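Local coordinates for Glyco_hydro_cc domain-containing protein (PDB 6UAV) that probably hydrolyses internal beta-1,3-glucosidic linkages in glucans, as a bacterial GH128 (subgroup II) endo-beta-1,3-glucanase built on a TIM barrel, at residues V81-N86 against V182-N187; A97-W102 against Y140-S145; A134-F139 against D171-Y176; Y164-M169 against A208-M213. All coordinates share one frame; numbering follows the deposited sequence. Where two conformers were deposited one is given.

Interaction 1 of 4, residues V81-N86 against V182-N187; sequences VINEPN and VTEFAN
N83 swings its amide toward E184 by setting CG anti to the backbone N (chi1 -165°), while E184 keeps CG beside its own backbone N (chi1 -58°) and runs extended from there, which brings its carboxylate alongside the amide, near enough for a water to join them. The two side chains cross at about a right angle, yet their flat ends are only 28° from coplanar. N83 OD1 stands 3.8 Å from E184 OE2, and the link between the groups is made by water: one molecule accepts from N83 ND2 at 2.8 Å and donates to E184 OE2. A second water donates to both carboxylates, lying 2.8 Å from E84 OE2 and 2.7 Å from E184 OE1. Those two oxygens approach each other to 4.2 Å without a direct bond.

Each glutamate is also held from outside the two segments. H160 ND1 and N122 ND2 bond to E84 OE2; on the other glutamate, Y162 OH reaches OE1 and W31 NE1 reaches OE2. T183 OG1 bonds to the far nitrogen of the same H160, so the segment carrying E184 supports the imidazole that positions E84.

N83 and E84 follow the fourth strand of the barrel and E184 lies at the end of the seventh. An Asn-Glu pair after strand four facing a glutamate at the end of strand seven is the pattern of clan GH-A retaining glycosidases. By that analogy E84 is probably the general acid/base and E184 the nucleophile, and the two carboxylates face each other across one shared water, as expected of such a pair.

Interaction 2 of 4, residues A97-W102 against Y140-S145; sequences AAAQLW and YAAYAS
Y143 leans over helix 97-102 from helix 140-145, its CB 4.2 Å from A99 CB. With CG anti to the backbone N (chi1 -175°), the ring is carried along the neighbouring helix toward W102. Y143 CD2 comes first: it lies 3.9 Å from W102 CB, with the carbonyl oxygen of A99 also near. One atom further out, Y143 CE2 sits 4.0 Å from W102 CD1. Taken together the rings form an offset edge-to-face pair, the edge of W102 toward the face of Y143, with planes at 84° and the five-membered ring centroid 5.6 Å from that of the phenol.

Both helices belong to the outer layer of the TIM barrel, following strands four and five. They run in broadly the same direction at a crossing angle of -46°, and their axes close to 8.5 Å. Alanines line the close approach: A99 CB touches A142 CB at 3.6 Å, close to where the backbones come nearest.

At the tip, Y143 OH is hydrogen-bonded to E106 OE1 on the partner helix and to R150 NH2, while H147 stacks on the ring. W102, in turn, hands its NE1 hydrogen to Q153 O and packs inward on strand 115-121 through L116 and P119.

Interaction 3 of 4, residues A134-F139 against D171-Y176; sequences AWLDAF and DRLSRY
Y176 and D137 meet at about a right angle, the phenol hydroxyl running up to the carboxylate of the aspartate. Y176 OH donates to D137 OD1 at 2.7 Å. The oxygen lies near the plane of the tyrosine ring, at its edge, but the donor reaches it from well above the carboxylate plane, 59° out of it; the two planes themselves are 65° apart. A water also donates to OD1, at 2.7 Å, and accepts from R175 NE at 2.9 Å, so this one carboxylate oxygen receives two bonds and the arginine is tied in through solvent. D137 OD2 and R175 NH2, from oppositely charged groups, stay 4.7 Å apart.

The ring is held between neighbours on its two sides. R175 CG lies over one face, displaced toward the rim, and from the other side L136 comes in at a slant, placing CD1 3.6 Å from Y176 CE2 and CB 3.5 Å from Y176 OH. These segments come from consecutive outer helices of the TIM barrel: 134-139 from the one after strand five, and 171-176 from the end of the one after strand six, which runs on into the turn leading to strand seven. Strand 156-161 lies beneath them, where L157 touches both L136 and Y176.

L136 has CG beside its backbone N and its CD1 branch extended beyond it (chi2 166°), which carries CD1 toward L173 as well. Those two leucines cross at about a right angle, L136 CD1 to L173 CD2 at 4.0 Å, and L173 packs down on F159 of the same strand.

Interaction 4 of 4, residues Y164-M169 against A208-M213; sequences YGLSSM and AEMVTM
The apolar contacts centre on L166, which meets the methyl ends of two methionines. M210 CE reaches 3.7 Å from L166 CD2, its side chain crossing the leucine at about a right angle. M213 comes in more obliquely: its CG leaves anti to the backbone N, then the chain bends at chi2 (-87°) and again at chi3. The chi2 bend sets the sulfur beside S167, with M213 SD 3.9 Å from S167 CB; chi3 then turns M213 CE to within 3.7 Å of L166 CG.

This joins the first turn of helix 166-173 to the middle of helix 200-216, neighbours in the outer shell of the TIM barrel on either side of strand seven in the sequence. L166 also rests on F159 and W161 of strand 156-161, so it touches both helix 200-216 and the barrel wall.

No hydrogen bond crosses between the segments; the notable polar bonding is at the start of helix 166-173. G165 holds the N-cap with a positive phi (83°), and its carbonyl oxygen takes M169 N at 3.0 Å and S168 OG at 2.7 Å, the hydroxyl arriving in the carbonyl plane on a lone pair. Nearer the surface, the side chain of S167 lies about 4 Å from a bound sulfate, probably from the crystallisation liquor.

In the fold
All four contacts belong to one eight-stranded TIM barrel. Interaction 1, about 5 Å from the chain centre, pairs strand ends four and seven; the others, with centres 15 to 21 Å from that point, join successive outer helices 95-112, 132-146, 166-173 and 200-216. Interactions 2 and 3, centres about 14 Å apart, share helix 132-146; 3 and 4, about 19 Å apart, share helix 166-173; 2 and 4 are about 30 Å apart centre to centre. Along the chain, 2 and 3 are nested inside 1, whereas 4 crosses it. V81 and I82 pack on W102, P85 on W135 and F185 on M210, so the segments carrying the probable catalytic glutamates rest directly on this helical layer.

Interaction 1 of 4, residues V81-N86 against V182-N187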
# COMPACT_ATOMS: atom_id res chain seq x y z
N VAL A 81 3.29 -5.59 -5.21
CA VAL A 81 3.55 -5.57 -6.67
C VAL A 81 2.55 -4.70 -7.40
O VAL A 81 1.33 -4.75 -7.09
CB VAL A 81 3.60 -7.02 -7.20
CG1 VAL A 81 4.71 -7.84 -6.61
CG2 VAL A 81 2.27 -7.75 -7.07
N ILE A 82 3.07 -4.00 -8.40
CA ILE A 82 2.33 -3.24 -9.44
C ILE A 82 1.52 -2.08 -8.85
O ILE A 82 0.37 -2.28 -8.43
CB ILE A 82 1.49 -4.16 -10.35
CG1 ILE A 82 2.31 -5.38 -10.83
CG2 ILE A 82 1.03 -3.26 -11.51
CD1 ILE A 82 1.82 -6.11 -12.05
N ASN A 83 2.10 -0.89 -8.93
CA ASN A 83 1.46 0.33 -8.33
C ASN A 83 0.47 0.98 -9.29
O ASN A 83 0.91 1.75 -10.14
CB ASN A 83 2.50 1.36 -7.91
CG ASN A 83 1.87 2.39 -7.00
OD1 ASN A 83 1.54 2.08 -5.86
ND2 ASN A 83 1.70 3.60 -7.50
N GLU A 84 -0.83 0.72 -9.15
CA GLU A 84 -1.88 1.39 -9.96
C GLU A 84 -1.65 1.16 -11.43
O GLU A 84 -1.41 2.09 -12.21
CB GLU A 84 -1.92 2.87 -9.58
CG GLU A 84 -2.46 3.06 -8.15
CD GLU A 84 -2.82 4.50 -7.83
OE1 GLU A 84 -2.71 5.36 -8.76
OE2 GLU A 84 -3.19 4.75 -6.70
N PRO A 85 -1.79 -0.10 -11.92
CA PRO A 85 -1.59 -0.36 -13.33
C PRO A 85 -2.56 0.36 -14.25
O PRO A 85 -2.21 0.65 -15.40
CB PRO A 85 -1.80 -1.88 -13.44
CG PRO A 85 -2.68 -2.23 -12.24
CD PRO A 85 -2.23 -1.29 -11.14
N ASN A 86 -3.77 0.62 -13.76
CA ASN A 86 -4.81 1.28 -14.58
C ASN A 86 -4.68 2.80 -14.50
O ASN A 86 -5.62 3.45 -14.91
CB ASN A 86 -6.19 0.76 -14.21
CG ASN A 86 -6.60 1.00 -12.77
OD1 ASN A 86 -5.75 0.94 -11.88
ND2 ASN A 86 -7.92 1.18 -12.58
N VAL A 182 -4.68 -2.20 2.16
CA VAL A 182 -5.08 -0.88 1.61
C VAL A 182 -3.84 -0.00 1.76
O VAL A 182 -3.64 0.55 2.86
CB VAL A 182 -6.31 -0.35 2.35
CG1 VAL A 182 -6.60 1.07 1.93
CG2 VAL A 182 -7.56 -1.24 2.16
N THR A 183 -3.03 0.13 0.70
CA THR A 183 -1.63 0.57 0.88
C THR A 183 -1.46 2.07 0.67
O THR A 183 -0.36 2.58 0.81
CB THR A 183 -0.71 -0.27 -0.01
OG1 THR A 183 -1.20 -0.18 -1.34
CG2 THR A 183 -0.69 -1.71 0.46
N GLU A 184 -2.53 2.75 0.30
CA GLU A 184 -2.61 4.23 0.33
C GLU A 184 -4.06 4.57 0.65
O GLU A 184 -5.01 4.10 -0.04
CB GLU A 184 -2.29 4.95 -0.98
CG GLU A 184 -0.91 4.65 -1.53
CD GLU A 184 -0.59 5.33 -2.83
OE1 GLU A 184 -1.28 6.31 -3.24
OE2 GLU A 184 0.38 4.85 -3.51
N PHE A 185 -4.26 5.41 1.67
CA PHE A 185 -5.58 6.01 1.93
C PHE A 185 -5.44 7.29 2.73
O PHE A 185 -4.44 7.55 3.38
CB PHE A 185 -6.55 5.07 2.64
CG PHE A 185 -6.27 4.76 4.07
CD1 PHE A 185 -5.14 4.09 4.45
CD2 PHE A 185 -7.13 5.23 5.06
CE1 PHE A 185 -4.86 3.82 5.78
CE2 PHE A 185 -6.89 4.93 6.38
CZ PHE A 185 -5.75 4.25 6.74
N ALA A 186 -6.44 8.13 2.52
CA ALA A 186 -6.68 9.42 3.18
C ALA A 186 -8.00 9.88 2.59
O ALA A 186 -8.42 9.30 1.56
CB ALA A 186 -5.53 10.34 2.87
N ASN A 187 -8.62 10.93 3.12
CA ASN A 187 -9.75 11.51 2.37
C ASN A 187 -9.40 12.87 1.79
O ASN A 187 -9.22 13.82 2.55
CB ASN A 187 -11.00 11.61 3.24
CG ASN A 187 -12.26 11.77 2.41
OD1 ASN A 187 -12.24 12.41 1.35
ND2 ASN A 187 -13.34 11.15 2.89
O HOH W 1 0.55 5.65 -5.91
O HOH W 2 -1.85 7.05 -5.77

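Interaction 2 of 4, residues A97-W102 against Y140-S145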
# COMPACT_ATOMS: atom_id res chain seq x y z
N ALA A 97 0.08 -6.72 -20.22
CA ALA A 97 1.47 -6.43 -19.77
C ALA A 97 1.63 -6.98 -18.37
O ALA A 97 2.68 -7.61 -18.04
CB ALA A 97 1.76 -4.96 -19.89
N ALA A 98 0.60 -6.89 -17.51
CA ALA A 98 0.73 -7.41 -16.14
C ALA A 98 0.76 -8.92 -16.18
O ALA A 98 1.54 -9.54 -15.43
CB ALA A 98 -0.34 -6.84 -15.23
N ALA A 99 -0.09 -9.55 -17.00
CA ALA A 99 -0.05 -11.01 -17.17
C ALA A 99 1.36 -11.44 -17.61
O ALA A 99 1.83 -12.45 -17.12
CB ALA A 99 -1.13 -11.49 -18.14
N GLN A 100 1.98 -10.72 -18.55
CA GLN A 100 3.34 -11.07 -19.05
C GLN A 100 4.36 -11.02 -17.89
O GLN A 100 5.27 -11.90 -17.81
CB GLN A 100 3.74 -10.15 -20.21
CG GLN A 100 5.12 -10.43 -20.81
CD GLN A 100 5.25 -9.81 -22.19
OE1 GLN A 100 4.44 -9.02 -22.63
NE2 GLN A 100 6.28 -10.13 -22.92
N LEU A 101 4.30 -10.03 -17.02
CA LEU A 101 5.22 -9.90 -15.86
C LEU A 101 4.97 -11.03 -14.86
O LEU A 101 5.88 -11.42 -14.14
CB LEU A 101 5.04 -8.52 -15.22
CG LEU A 101 5.88 -8.23 -13.97
CD1 LEU A 101 7.35 -8.27 -14.29
CD2 LEU A 101 5.51 -6.91 -13.35
N TRP A 102 3.73 -11.45 -14.71
CA TRP A 102 3.31 -12.16 -13.47
C TRP A 102 4.16 -13.38 -13.19
O TRP A 102 4.51 -13.62 -12.03
CB TRP A 102 1.80 -12.47 -13.50
CG TRP A 102 1.23 -12.51 -12.12
CD1 TRP A 102 0.91 -13.60 -11.33
CD2 TRP A 102 1.01 -11.36 -11.30
NE1 TRP A 102 0.48 -13.16 -10.11
CE2 TRP A 102 0.54 -11.82 -10.05
CE3 TRP A 102 1.17 -9.99 -11.49
CZ2 TRP A 102 0.19 -10.95 -9.01
CZ3 TRP A 102 0.78 -9.14 -10.47
CH2 TRP A 102 0.29 -9.61 -9.26
N TYR A 140 -6.92 -11.34 -15.06
CA TYR A 140 -7.20 -12.77 -14.77
C TYR A 140 -7.40 -13.55 -16.08
O TYR A 140 -6.81 -14.61 -16.28
CB TYR A 140 -8.46 -12.90 -13.91
CG TYR A 140 -8.25 -13.02 -12.42
CD1 TYR A 140 -8.04 -11.88 -11.66
CD2 TYR A 140 -8.32 -14.24 -11.78
CE1 TYR A 140 -7.93 -11.93 -10.28
CE2 TYR A 140 -8.20 -14.31 -10.40
CZ TYR A 140 -8.01 -13.16 -9.67
OH TYR A 140 -7.87 -13.20 -8.32
N ALA A 141 -8.14 -13.00 -17.04
CA ALA A 141 -8.42 -13.70 -18.31
C ALA A 141 -7.12 -13.83 -19.14
O ALA A 141 -6.96 -14.85 -19.79
CB ALA A 141 -9.50 -12.94 -19.04
N ALA A 142 -6.25 -12.81 -19.10
CA ALA A 142 -4.99 -12.80 -19.87
C ALA A 142 -4.07 -13.86 -19.27
O ALA A 142 -3.47 -14.67 -19.99
CB ALA A 142 -4.35 -11.46 -19.84
N TYR A 143 -3.91 -13.84 -17.95
CA TYR A 143 -3.03 -14.81 -17.28
C TYR A 143 -3.56 -16.22 -17.55
O TYR A 143 -2.80 -17.13 -17.97
CB TYR A 143 -2.90 -14.52 -15.79
CG TYR A 143 -1.89 -15.46 -15.19
CD1 TYR A 143 -2.25 -16.73 -14.84
CD2 TYR A 143 -0.56 -15.10 -15.03
CE1 TYR A 143 -1.34 -17.63 -14.31
CE2 TYR A 143 0.38 -15.99 -14.53
CZ TYR A 143 -0.01 -17.25 -14.13
OH TYR A 143 0.87 -18.20 -13.68
N ALA A 144 -4.87 -16.49 -17.33
CA ALA A 144 -5.44 -17.84 -17.47
C ALA A 144 -5.24 -18.32 -18.92
O ALA A 144 -4.92 -19.47 -19.12
CB ALA A 144 -6.88 -17.87 -17.07
N SER A 145 -5.41 -17.45 -19.91
CA SER A 145 -5.16 -17.77 -21.33
C SER A 145 -3.74 -18.33 -21.54
O SER A 145 -3.55 -19.34 -22.30
CB SER A 145 -5.40 -16.55 -22.18
OG SER A 145 -5.16 -16.88 -23.54

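Interaction 3 of 4, residues A134-F139 against D171-Y176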
# COMPACT_ATOMS: atom_id res chain seq x y z
N ALA A 134 -12.86 -4.05 -14.14
CA ALA A 134 -12.64 -4.35 -15.56
C ALA A 134 -11.17 -4.70 -15.73
O ALA A 134 -10.86 -5.66 -16.46
CB ALA A 134 -12.99 -3.17 -16.43
N TRP A 135 -10.27 -3.96 -15.12
CA TRP A 135 -8.82 -4.24 -15.27
C TRP A 135 -8.51 -5.63 -14.70
O TRP A 135 -7.86 -6.44 -15.39
CB TRP A 135 -7.98 -3.07 -14.71
CG TRP A 135 -6.51 -3.20 -15.02
CD1 TRP A 135 -5.85 -2.58 -16.03
CD2 TRP A 135 -5.59 -4.12 -14.45
NE1 TRP A 135 -4.54 -2.99 -16.07
CE2 TRP A 135 -4.35 -3.96 -15.10
CE3 TRP A 135 -5.67 -5.05 -13.38
CZ2 TRP A 135 -3.23 -4.73 -14.81
CZ3 TRP A 135 -4.55 -5.78 -13.05
CH2 TRP A 135 -3.35 -5.62 -13.76
N LEU A 136 -8.96 -5.93 -13.50
CA LEU A 136 -8.64 -7.22 -12.86
C LEU A 136 -9.29 -8.37 -13.61
O LEU A 136 -8.61 -9.41 -13.75
CB LEU A 136 -9.07 -7.24 -11.40
CG LEU A 136 -8.21 -6.44 -10.40
CD1 LEU A 136 -8.96 -6.29 -9.10
CD2 LEU A 136 -6.87 -7.09 -10.20
N ASP A 137 -10.53 -8.25 -14.08
CA ASP A 137 -11.15 -9.31 -14.91
C ASP A 137 -10.23 -9.62 -16.09
O ASP A 137 -9.99 -10.83 -16.39
CB ASP A 137 -12.54 -8.93 -15.37
CG ASP A 137 -13.61 -9.01 -14.31
OD1 ASP A 137 -13.31 -9.55 -13.18
OD2 ASP A 137 -14.75 -8.60 -14.64
N ALA A 138 -9.79 -8.58 -16.77
CA ALA A 138 -8.99 -8.75 -18.00
C ALA A 138 -7.64 -9.38 -17.66
O ALA A 138 -7.16 -10.23 -18.44
CB ALA A 138 -8.82 -7.43 -18.67
N PHE A 139 -7.02 -8.95 -16.55
CA PHE A 139 -5.71 -9.50 -16.11
C PHE A 139 -5.88 -10.98 -15.78
O PHE A 139 -5.06 -11.80 -16.28
CB PHE A 139 -5.25 -8.70 -14.87
CG PHE A 139 -4.17 -9.34 -14.07
CD1 PHE A 139 -2.92 -9.57 -14.61
CD2 PHE A 139 -4.44 -9.78 -12.79
CE1 PHE A 139 -1.95 -10.20 -13.87
CE2 PHE A 139 -3.47 -10.41 -12.04
CZ PHE A 139 -2.21 -10.60 -12.58
N ASP A 171 -15.97 -3.93 -0.60
CA ASP A 171 -17.09 -4.90 -0.84
C ASP A 171 -17.14 -5.25 -2.31
O ASP A 171 -17.26 -6.47 -2.66
CB ASP A 171 -18.41 -4.39 -0.30
CG ASP A 171 -18.53 -4.45 1.20
OD1 ASP A 171 -17.57 -5.00 1.84
OD2 ASP A 171 -19.57 -3.96 1.73
N ARG A 172 -17.07 -4.26 -3.19
CA ARG A 172 -17.15 -4.53 -4.65
C ARG A 172 -16.00 -5.46 -5.03
O ARG A 172 -16.26 -6.43 -5.78
CB ARG A 172 -17.20 -3.22 -5.43
CG ARG A 172 -18.54 -2.50 -5.30
CD ARG A 172 -18.49 -0.96 -5.39
NE ARG A 172 -17.81 -0.53 -6.61
CZ ARG A 172 -17.98 0.65 -7.21
NH1 ARG A 172 -17.33 0.92 -8.33
NH2 ARG A 172 -18.82 1.54 -6.70
N LEU A 173 -14.79 -5.22 -4.52
CA LEU A 173 -13.58 -6.00 -4.93
C LEU A 173 -13.51 -7.35 -4.22
O LEU A 173 -12.70 -8.17 -4.62
CB LEU A 173 -12.31 -5.20 -4.68
CG LEU A 173 -12.12 -4.01 -5.63
CD1 LEU A 173 -11.00 -3.13 -5.13
CD2 LEU A 173 -11.83 -4.44 -7.03
N SER A 174 -14.38 -7.62 -3.26
CA SER A 174 -14.40 -8.93 -2.57
C SER A 174 -14.79 -10.03 -3.56
O SER A 174 -14.45 -11.21 -3.27
CB SER A 174 -15.26 -8.94 -1.34
OG SER A 174 -16.62 -8.68 -1.59
N ARG A 175 -15.40 -9.66 -4.72
CA ARG A 175 -15.85 -10.67 -5.71
C ARG A 175 -14.71 -11.63 -6.06
O ARG A 175 -15.01 -12.75 -6.47
CB ARG A 175 -16.37 -10.01 -6.98
CG ARG A 175 -15.35 -9.15 -7.69
CD ARG A 175 -15.97 -8.12 -8.60
NE ARG A 175 -16.52 -8.86 -9.69
CZ ARG A 175 -17.64 -8.56 -10.34
NH1 ARG A 175 -18.37 -7.50 -10.00
NH2 ARG A 175 -18.04 -9.38 -11.32
N TYR A 176 -13.43 -11.23 -5.87
CA TYR A 176 -12.26 -12.08 -6.25
C TYR A 176 -11.99 -13.10 -5.13
O TYR A 176 -11.14 -13.98 -5.34
CB TYR A 176 -11.04 -11.23 -6.61
CG TYR A 176 -11.33 -10.36 -7.80
CD1 TYR A 176 -11.40 -10.90 -9.08
CD2 TYR A 176 -11.69 -9.05 -7.64
CE1 TYR A 176 -11.75 -10.13 -10.17
CE2 TYR A 176 -12.01 -8.25 -8.72
CZ TYR A 176 -12.06 -8.80 -9.99
OH TYR A 176 -12.45 -8.04 -11.05
O HOH W 3 -15.12 -10.59 -11.53

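Interaction 4 of 4, residues Y164-M169 against A208-M213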
# COMPACT_ATOMS: atom_id res chain seq x y z
N TYR A 164 -14.48 9.21 0.16
CA TYR A 164 -15.49 8.42 0.88
C TYR A 164 -15.76 7.11 0.13
O TYR A 164 -15.35 6.95 -1.04
CB TYR A 164 -16.78 9.21 0.98
CG TYR A 164 -16.65 10.50 1.76
CD1 TYR A 164 -16.32 11.67 1.10
CD2 TYR A 164 -16.86 10.55 3.13
CE1 TYR A 164 -16.18 12.87 1.78
CE2 TYR A 164 -16.74 11.76 3.82
CZ TYR A 164 -16.35 12.90 3.16
OH TYR A 164 -16.27 14.11 3.80
N GLY A 165 -16.39 6.17 0.84
CA GLY A 165 -16.85 4.89 0.27
C GLY A 165 -15.78 3.83 0.20
O GLY A 165 -16.01 2.81 -0.56
N LEU A 166 -14.69 3.96 0.93
CA LEU A 166 -13.67 2.89 0.88
C LEU A 166 -14.28 1.50 1.20
O LEU A 166 -14.01 0.52 0.47
CB LEU A 166 -12.49 3.25 1.78
CG LEU A 166 -11.51 2.12 2.04
CD1 LEU A 166 -10.89 1.57 0.74
CD2 LEU A 166 -10.45 2.64 2.95
N SER A 167 -15.09 1.35 2.25
CA SER A 167 -15.72 0.04 2.57
C SER A 167 -16.53 -0.49 1.36
O SER A 167 -16.47 -1.68 1.08
CB SER A 167 -16.56 0.10 3.81
OG SER A 167 -17.68 0.92 3.57
N SER A 168 -17.17 0.39 0.58
CA SER A 168 -18.03 -0.01 -0.56
C SER A 168 -17.10 -0.52 -1.68
O SER A 168 -17.45 -1.54 -2.35
CB SER A 168 -18.93 1.13 -0.95
OG SER A 168 -18.29 2.06 -1.78
N MET A 169 -15.92 0.09 -1.83
CA MET A 169 -14.98 -0.34 -2.87
C MET A 169 -14.39 -1.71 -2.45
O MET A 169 -14.22 -2.59 -3.31
CB MET A 169 -13.90 0.70 -3.10
CG MET A 169 -14.38 1.96 -3.75
SD MET A 169 -15.34 1.76 -5.24
CE MET A 169 -14.11 1.19 -6.39
N ALA A 208 -10.24 8.59 11.62
CA ALA A 208 -10.79 7.69 12.67
C ALA A 208 -11.80 6.71 12.03
O ALA A 208 -11.78 5.52 12.35
CB ALA A 208 -11.40 8.52 13.79
N GLU A 209 -12.71 7.22 11.21
CA GLU A 209 -13.75 6.37 10.56
C GLU A 209 -13.06 5.27 9.73
O GLU A 209 -13.37 4.10 9.90
CB GLU A 209 -14.67 7.20 9.67
CG GLU A 209 -15.85 7.68 10.45
CD GLU A 209 -17.07 8.14 9.68
OE1 GLU A 209 -17.10 8.01 8.42
OE2 GLU A 209 -17.97 8.67 10.37
N MET A 210 -12.14 5.67 8.87
CA MET A 210 -11.49 4.72 7.93
C MET A 210 -10.64 3.73 8.73
O MET A 210 -10.72 2.55 8.42
CB MET A 210 -10.66 5.46 6.91
CG MET A 210 -11.49 6.40 6.11
SD MET A 210 -10.52 7.47 4.90
CE MET A 210 -10.61 6.25 3.63
N VAL A 211 -9.86 4.20 9.69
CA VAL A 211 -8.99 3.28 10.47
C VAL A 211 -9.87 2.30 11.24
O VAL A 211 -9.54 1.06 11.28
CB VAL A 211 -8.02 4.06 11.41
CG1 VAL A 211 -7.37 3.13 12.45
CG2 VAL A 211 -6.97 4.74 10.58
N THR A 212 -10.95 2.78 11.86
CA THR A 212 -11.82 1.86 12.65
C THR A 212 -12.36 0.79 11.71
O THR A 212 -12.46 -0.39 12.12
CB THR A 212 -12.96 2.60 13.34
OG1 THR A 212 -12.36 3.52 14.24
CG2 THR A 212 -13.89 1.67 14.08
N MET A 213 -12.81 1.22 10.54
CA MET A 213 -13.42 0.28 9.58
C MET A 213 -12.35 -0.74 9.15
O MET A 213 -12.66 -1.97 9.16
CB MET A 213 -13.99 1.08 8.41
CG MET A 213 -14.62 0.24 7.33
SD MET A 213 -13.43 -0.31 6.10
CE MET A 213 -12.97 1.25 5.36